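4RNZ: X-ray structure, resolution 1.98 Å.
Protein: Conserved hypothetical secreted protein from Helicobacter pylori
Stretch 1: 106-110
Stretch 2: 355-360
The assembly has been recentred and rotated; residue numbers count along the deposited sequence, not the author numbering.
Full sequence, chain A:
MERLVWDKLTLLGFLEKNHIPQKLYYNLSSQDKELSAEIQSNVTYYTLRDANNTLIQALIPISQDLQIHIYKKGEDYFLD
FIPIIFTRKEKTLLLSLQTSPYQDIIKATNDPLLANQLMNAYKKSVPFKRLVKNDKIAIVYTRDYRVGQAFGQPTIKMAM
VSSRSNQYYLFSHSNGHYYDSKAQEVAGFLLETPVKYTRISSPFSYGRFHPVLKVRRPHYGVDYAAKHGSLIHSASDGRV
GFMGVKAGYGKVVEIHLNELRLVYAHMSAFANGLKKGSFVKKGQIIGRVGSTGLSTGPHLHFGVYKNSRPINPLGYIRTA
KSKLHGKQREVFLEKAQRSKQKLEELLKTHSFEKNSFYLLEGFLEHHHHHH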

# COMPACT_ATOMS: atom_id res chain seq x y z
N ILE A 106 11.89 13.25 -9.72
CA ILE A 106 13.10 12.58 -9.21
C ILE A 106 14.19 13.61 -8.92
O ILE A 106 14.88 13.54 -7.90
CB ILE A 106 13.62 11.53 -10.19
CG1 ILE A 106 12.57 10.43 -10.41
CG2 ILE A 106 14.93 10.92 -9.69
CD1 ILE A 106 12.24 9.63 -9.19
N LYS A 107 14.34 14.59 -9.81
CA LYS A 107 15.34 15.63 -9.57
C LYS A 107 15.12 16.30 -8.22
O LYS A 107 16.07 16.51 -7.48
CB LYS A 107 15.36 16.68 -10.67
CG LYS A 107 16.52 17.66 -10.49
CD LYS A 107 16.34 18.96 -11.26
CE LYS A 107 17.59 19.82 -11.07
NZ LYS A 107 17.41 21.20 -11.61
N ALA A 108 13.86 16.63 -7.91
CA ALA A 108 13.52 17.38 -6.70
C ALA A 108 13.44 16.57 -5.41
O ALA A 108 13.58 17.13 -4.31
CB ALA A 108 12.22 18.13 -6.90
N THR A 109 13.19 15.26 -5.52
CA THR A 109 12.95 14.43 -4.31
C THR A 109 13.84 13.20 -4.19
O THR A 109 13.85 12.56 -3.16
CB THR A 109 11.50 13.90 -4.32
OG1 THR A 109 11.34 12.98 -5.42
CG2 THR A 109 10.52 15.06 -4.45
N ASN A 110 14.51 12.85 -5.28
CA ASN A 110 15.19 11.59 -5.42
C ASN A 110 14.33 10.38 -5.01
O ASN A 110 14.84 9.39 -4.49
CB ASN A 110 16.50 11.61 -4.63
CG ASN A 110 17.44 10.52 -5.05
OD1 ASN A 110 17.66 10.28 -6.25
ND2 ASN A 110 18.01 9.82 -4.07
N ASN A 355 13.92 29.38 -9.20
CA ASN A 355 14.15 27.93 -9.16
C ASN A 355 13.07 27.15 -9.88
O ASN A 355 11.91 27.55 -9.86
CB ASN A 355 14.20 27.46 -7.72
CG ASN A 355 15.34 28.08 -6.95
OD1 ASN A 355 16.50 27.80 -7.25
ND2 ASN A 355 15.03 28.94 -6.00
N SER A 356 13.45 26.03 -10.49
CA SER A 356 12.46 25.16 -11.16
C SER A 356 11.57 24.35 -10.18
O SER A 356 10.47 23.91 -10.54
CB SER A 356 13.15 24.22 -12.16
OG SER A 356 14.26 23.56 -11.59
N PHE A 357 12.05 24.17 -8.95
CA PHE A 357 11.28 23.45 -7.95
C PHE A 357 11.56 23.94 -6.54
O PHE A 357 12.58 24.56 -6.29
CB PHE A 357 11.60 21.96 -8.04
CG PHE A 357 12.94 21.60 -7.50
CD1 PHE A 357 13.11 21.37 -6.14
CD2 PHE A 357 14.03 21.48 -8.34
CE1 PHE A 357 14.35 21.02 -5.63
CE2 PHE A 357 15.28 21.12 -7.84
CZ PHE A 357 15.44 20.89 -6.49
N TYR A 358 10.63 23.64 -5.64
CA TYR A 358 10.75 23.89 -4.21
C TYR A 358 10.25 22.65 -3.47
O TYR A 358 9.20 22.13 -3.81
CB TYR A 358 9.89 25.08 -3.78
CG TYR A 358 10.42 26.38 -4.28
CD1 TYR A 358 10.05 26.86 -5.52
CD2 TYR A 358 11.34 27.13 -3.52
CE1 TYR A 358 10.55 28.05 -6.01
CE2 TYR A 358 11.85 28.33 -4.00
CZ TYR A 358 11.45 28.78 -5.24
OH TYR A 358 11.93 29.96 -5.78
N LEU A 359 11.02 22.19 -2.49
CA LEU A 359 10.60 21.12 -1.60
C LEU A 359 10.56 21.72 -0.22
O LEU A 359 11.59 21.98 0.39
CB LEU A 359 11.55 19.92 -1.67
CG LEU A 359 11.09 18.71 -0.85
CD1 LEU A 359 9.75 18.20 -1.37
CD2 LEU A 359 12.15 17.61 -0.90
N LEU A 360 9.35 21.94 0.25
CA LEU A 360 9.08 22.74 1.42
C LEU A 360 8.64 21.90 2.57
O LEU A 360 7.94 20.88 2.40
CB LEU A 360 7.93 23.69 1.13
CG LEU A 360 8.15 24.59 -0.09
CD1 LEU A 360 6.93 25.47 -0.25
CD2 LEU A 360 9.44 25.40 0.09

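The end of a helix packs here against the start of a strand through a small, largely apolar contact, held by shape and a CH-pi interaction, with no hydrogen bond crossing between the two segments. As often where a small helix residue meets an aromatic ring, the methyl takes the face: Ala108 CB sits 3.7 Å from the centroid of the Phe357 ring and 22° off the ring normal, with Phe357 CD1 3.4 Å from Ala108 CB. A side chain this short lets the helix approach closely, so that the CA atoms of Ala108 and Phe357 lie 6.6 Å apart.

Within the strand, alternation sets which side chains face the helix. Phe357 and Leu359 point toward it, whereas Tyr358 between them points away, its OH accepting a hydrogen bond from Asn355 ND2 at 3.3 Å. Leu359 packs against the helix end, its CD2 3.7 Å from the carbonyl oxygen Ala108 O and its CD1 at the limit of contact, 4.5 Å from Thr109 CG2.

Lys107 lies at the ring edge. With all four chi angles in t, its long chain rises toward the ring plane, bringing the methylene CE 4.2 Å from Phe357 CE2, while NZ ends 3.9 Å from Ser356 OG. Only 252 Å² is buried in total, counting both sides, and Phe357 and Ala108 contribute most.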